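Local structure of putative uronate isomerase (Thermotoga maritima, 4NAR) at residues E174-D177 / T178-A182; G162-I165 / V166-I170. The protein probably acts as an isomerase of the lactate racemase type, although its true substrate remains uncertain. One frame throughout, in Å; residues are numbered along the deposited sequence.

Interaction 1: E174-D177 / T178-A182. With SO4 (sulfate ion), chain B.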
loop_
_atom_site.group_PDB
_atom_site.type_symbol
_atom_site.label_atom_id
_atom_site.label_comp_id
_atom_site.label_asym_id
_atom_site.label_seq_id
_atom_site.Cartn_x
_atom_site.Cartn_y
_atom_site.Cartn_z
ATOM N N GLU A 174 -3.624 0.473 16.042
ATOM C CA GLU A 174 -2.491 0.861 16.876
ATOM C C GLU A 174 -1.167 0.630 16.170
ATOM O O GLU A 174 -0.366 1.567 16.043
ATOM C CB GLU A 174 -2.497 0.155 18.235
ATOM C CG GLU A 174 -3.788 0.294 19.013
ATOM C CD GLU A 174 -4.755 -0.854 18.711
ATOM O OE1 GLU A 174 -4.840 -1.292 17.519
ATOM O OE2 GLU A 174 -5.421 -1.320 19.672
ATOM N N VAL A 175 -0.937 -0.599 15.704
ATOM C CA VAL A 175 0.343 -0.908 15.087
ATOM C C VAL A 175 0.524 -0.159 13.754
ATOM O O VAL A 175 1.642 0.252 13.401
ATOM C CB VAL A 175 0.541 -2.444 14.918
ATOM C CG1 VAL A 175 -0.551 -3.046 13.990
ATOM C CG2 VAL A 175 1.960 -2.770 14.435
ATOM N N VAL A 176 -0.577 0.049 13.036
ATOM C CA VAL A 176 -0.528 0.720 11.740
ATOM C C VAL A 176 -0.250 2.234 11.901
ATOM O O VAL A 176 0.524 2.826 11.128
ATOM C CB VAL A 176 -1.812 0.427 10.920
ATOM C CG1 VAL A 176 -1.905 1.336 9.673
ATOM C CG2 VAL A 176 -1.873 -1.090 10.544
ATOM N N ASP A 177 -0.862 2.851 12.910
ATOM C CA ASP A 177 -0.575 4.249 13.234
ATOM C C ASP A 177 0.919 4.418 13.511
ATOM O O ASP A 177 1.564 5.363 13.013
ATOM C CB ASP A 177 -1.366 4.702 14.468
ATOM C CG ASP A 177 -2.825 5.065 14.145
ATOM O OD1 ASP A 177 -3.359 4.644 13.081
ATOM O OD2 ASP A 177 -3.443 5.777 14.975
ATOM N N THR A 178 1.449 3.481 14.300
ATOM C CA THR A 178 2.831 3.490 14.747
ATOM C C THR A 178 3.806 3.404 13.585
ATOM O O THR A 178 4.766 4.183 13.531
ATOM C CB THR A 178 3.115 2.320 15.714
ATOM O OG1 THR A 178 2.344 2.491 16.909
ATOM C CG2 THR A 178 4.606 2.243 16.072
ATOM N N PHE A 179 3.587 2.477 12.654
ATOM C CA PHE A 179 4.550 2.388 11.559
ATOM C C PHE A 179 4.439 3.574 10.598
ATOM O O PHE A 179 5.451 4.065 10.094
ATOM C CB PHE A 179 4.559 1.013 10.854
ATOM C CG PHE A 179 3.574 0.867 9.714
ATOM C CD1 PHE A 179 3.767 1.518 8.494
ATOM C CD2 PHE A 179 2.496 -0.005 9.833
ATOM C CE1 PHE A 179 2.876 1.352 7.440
ATOM C CE2 PHE A 179 1.602 -0.186 8.776
ATOM C CZ PHE A 179 1.793 0.496 7.577
ATOM N N HIS A 180 3.215 4.034 10.357
ATOM C CA HIS A 180 3.021 5.201 9.499
ATOM C C HIS A 180 3.732 6.434 10.070
ATOM O O HIS A 180 4.375 7.188 9.333
ATOM C CB HIS A 180 1.534 5.480 9.271
ATOM C CG HIS A 180 0.930 4.660 8.175
ATOM N ND1 HIS A 180 1.289 4.805 6.849
ATOM C CD2 HIS A 180 -0.019 3.691 8.203
ATOM C CE1 HIS A 180 0.595 3.958 6.109
ATOM N NE2 HIS A 180 -0.208 3.271 6.908
ATOM N N TRP A 181 3.636 6.624 11.385
ATOM C CA TRP A 181 4.276 7.766 12.015
ATOM C C TRP A 181 5.798 7.629 12.034
ATOM O O TRP A 181 6.515 8.601 11.791
ATOM C CB TRP A 181 3.741 7.968 13.435
ATOM C CG TRP A 181 4.176 9.271 14.041
ATOM C CD1 TRP A 181 4.993 9.441 15.131
ATOM C CD2 TRP A 181 3.844 10.589 13.580
ATOM N NE1 TRP A 181 5.180 10.782 15.377
ATOM C CE2 TRP A 181 4.482 11.516 14.435
ATOM C CE3 TRP A 181 3.050 11.086 12.532
ATOM C CZ2 TRP A 181 4.369 12.902 14.279
ATOM C CZ3 TRP A 181 2.936 12.473 12.369
ATOM C CH2 TRP A 181 3.591 13.360 13.241
ATOM N N ALA A 182 6.283 6.425 12.349
ATOM C CA ALA A 182 7.713 6.123 12.299
ATOM C C ALA A 182 8.254 6.464 10.911
ATOM O O ALA A 182 9.307 7.104 10.780
ATOM C CB ALA A 182 7.961 4.639 12.616
HETATM S S SO4 B . -3.389 2.053 5.081
HETATM O O1 SO4 B . -2.108 1.603 5.651
HETATM O O2 SO4 B . -4.210 0.877 4.751
HETATM O O3 SO4 B . -4.076 2.912 6.057
HETATM O O4 SO4 B . -3.133 2.834 3.852
#
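Val-176 holds CG1 anti to its backbone N (chi1 169°), while His-180 turns CG to the side beside its own N (chi1 -83°), and one helical turn apart the two side chains point the same way. The methyl CG1 of Val-176 therefore meets the imidazole at its edge, in the ring plane, 3.4 Å from His-180 CD2. Phe-179 adds a third group to this cluster, with CE2 3.9 Å from Val-176 CG1 and CE1 above the centre of the His-180 ring. The imidazole is thus packed at one edge and over one face. Its NE2 gives a hydrogen bond of 2.8 Å to O1 of the sulfate, also in the ring plane, and its ND1 has a weak hydrogen bond to Ser-156 OG. Helix 173-186 supplies the frame through i to i+4 bonds such as His-180 N to Val-176 O, 3.0 Å. Thr-178 adds its side chain to that ladder: its OG1 bonds to Glu-174 O at 3.0 Å, and its N reaches the same oxygen at 3.2 Å from the opposite face of the carbonyl plane, so one acceptor takes two donors from a single residue. Thr-72, Trp-283 and Asn-348 are the sulfate's other hydrogen-bond partners. A leucine in place of His-180 would probably leave O1 without its imidazole donor and remove the flat ring under Phe-179 CE1. Elsewhere on the helix Glu-174 forms a salt bridge with Lys-133, and the indole NE1 of Trp-181 bonds to Asp-125.

Interaction 2: G162-I165 / V166-I170. With SO4 (sulfate ion), chain C.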
loop_
_atom_site.group_PDB
_atom_site.type_symbol
_atom_site.label_atom_id
_atom_site.label_comp_id
_atom_site.label_asym_id
_atom_site.label_seq_id
_atom_site.Cartn_x
_atom_site.Cartn_y
_atom_site.Cartn_z
ATOM N N GLY A 162 5.633 -8.840 0.695
ATOM C CA GLY A 162 5.999 -9.579 1.888
ATOM C C GLY A 162 5.035 -9.328 3.040
ATOM O O GLY A 162 3.808 -9.331 2.856
ATOM N N LEU A 163 5.591 -9.086 4.227
ATOM C CA LEU A 163 4.768 -8.951 5.424
ATOM C C LEU A 163 3.862 -7.706 5.420
ATOM O O LEU A 163 3.012 -7.546 6.307
ATOM C CB LEU A 163 5.650 -9.005 6.672
ATOM C CG LEU A 163 6.280 -10.393 6.849
ATOM C CD1 LEU A 163 7.434 -10.360 7.875
ATOM C CD2 LEU A 163 5.187 -11.411 7.253
ATOM N N LYS A 164 4.013 -6.836 4.420
ATOM C CA LYS A 164 3.119 -5.689 4.346
ATOM C C LYS A 164 1.662 -6.149 4.128
ATOM O O LYS A 164 0.709 -5.470 4.527
ATOM C CB LYS A 164 3.539 -4.682 3.270
ATOM C CG LYS A 164 2.838 -3.323 3.455
ATOM C CD LYS A 164 2.621 -2.565 2.128
ATOM C CE LYS A 164 1.969 -1.172 2.346
ATOM N NZ LYS A 164 0.464 -1.204 2.257
ATOM N N ILE A 165 1.491 -7.317 3.514
ATOM C CA ILE A 165 0.159 -7.862 3.372
ATOM C C ILE A 165 -0.455 -8.251 4.726
ATOM O O ILE A 165 -1.681 -8.267 4.872
ATOM C CB ILE A 165 0.132 -9.055 2.407
ATOM C CG1 ILE A 165 -1.322 -9.450 2.104
ATOM C CG2 ILE A 165 0.917 -10.227 2.974
ATOM C CD1 ILE A 165 -1.487 -10.269 0.825
ATOM N N VAL A 166 0.377 -8.560 5.721
ATOM C CA VAL A 166 -0.159 -8.845 7.045
ATOM C C VAL A 166 -0.421 -7.520 7.776
ATOM O O VAL A 166 -1.517 -7.291 8.300
ATOM C CB VAL A 166 0.796 -9.726 7.884
ATOM C CG1 VAL A 166 0.187 -9.989 9.266
ATOM C CG2 VAL A 166 1.112 -11.038 7.160
ATOM N N ILE A 167 0.589 -6.651 7.796
ATOM C CA ILE A 167 0.485 -5.323 8.406
ATOM C C ILE A 167 0.937 -4.294 7.372
ATOM O O ILE A 167 2.107 -4.320 6.967
ATOM C CB ILE A 167 1.402 -5.186 9.632
ATOM C CG1 ILE A 167 1.104 -6.300 10.644
ATOM C CG2 ILE A 167 1.220 -3.807 10.283
ATOM C CD1 ILE A 167 2.082 -6.356 11.770
ATOM N N PRO A 168 0.038 -3.366 6.964
ATOM C CA PRO A 168 -1.301 -3.109 7.535
ATOM C C PRO A 168 -2.437 -3.995 7.019
ATOM O O PRO A 168 -3.551 -3.883 7.549
ATOM C CB PRO A 168 -1.601 -1.672 7.074
ATOM C CG PRO A 168 -0.914 -1.594 5.707
ATOM C CD PRO A 168 0.385 -2.379 5.915
ATOM N N GLY A 169 -2.164 -4.826 6.013
ATOM C CA GLY A 169 -3.191 -5.550 5.274
ATOM C C GLY A 169 -4.388 -6.099 6.043
ATOM O O GLY A 169 -5.552 -5.865 5.665
ATOM N N ILE A 170 -4.116 -6.837 7.116
ATOM C CA ILE A 170 -5.185 -7.459 7.883
ATOM C C ILE A 170 -4.986 -7.196 9.372
ATOM O O ILE A 170 -5.272 -8.045 10.233
ATOM C CB ILE A 170 -5.231 -8.972 7.619
ATOM C CG1 ILE A 170 -3.864 -9.585 7.958
ATOM C CG2 ILE A 170 -5.642 -9.255 6.160
ATOM C CD1 ILE A 170 -3.773 -11.054 7.738
HETATM S S SO4 C . -0.916 0.239 -0.754
HETATM O O1 SO4 C . 0.107 -0.807 -0.545
HETATM O O2 SO4 C . -2.258 -0.342 -0.559
HETATM O O3 SO4 C . -0.760 1.369 0.178
HETATM O O4 SO4 C . -0.777 0.715 -2.134
#
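A short 3-10 turn at Leu-163 and Lys-164, leading into a cis-proline at Pro-168, belongs to the loop between strand 158-159 and helix 173-186 and is tied by three backbone hydrogen bonds across the contact. Leu-163 O accepts two N-H groups: Ile-167 N lies almost straight out from the carbonyl at 3.0 Å, whereas Val-166 N sits well above the carbonyl plane at 2.9 Å, in a more bent bond. One residue on, Lys-164 O takes Gly-169 N at 3.3 Å, a link of i to i+5 that closes round the cis peptide. Gly-169 suits this bend, since a CB there would collide with Ile-165 O. The side chain of Lys-164 leaves beside the carbonyl carbon, trans to N (chi1 -164°), and crosses the proline ring obliquely, CG lying 3.6 Å from Pro-168 CD. From there the chain runs on extended and bends only at its last torsion, so that NZ donates to sulfate O1 at 2.9 Å. Arg-41 and His-154 hydrogen-bond to the same sulfate, and an acetate also lies close to the lysine; both ions probably come from the crystallisation liquor, but they are consistent with an anion-binding pocket. Leu-163 and Val-166 lie side by side, pointing the same way, CD2 of the leucine 4.1 Å from CG2 of the valine. Beyond the loop, Leu-163 packs against helices 198-213 and 241-259, the latter also meeting Ile-165 through Phe-245, while the backbone of Ile-170 pairs with Asn-135 at the end of strand 130-135.

Overall arrangement
Along the chain, interaction 2 comes first, in the loop that follows strand 158-159, and interaction 1 lies just beyond it on helix 173-186; their centres are about 13 Å apart, both in the part of the chain related to the lactate racemase N-terminal domain. The cis-proline turn packs directly on the helix: Pro-168 CB lies 3.5 Å from Val-176 CG2, and Pro-168 CD 3.6 Å from Phe-179 CZ, with Ile-167 beside them. Each contact sends one basic side chain to its own sulfate. Neighbouring anion sites lined by His-180 and Lys-164 are consistent with a shared pocket for a negatively charged ligand.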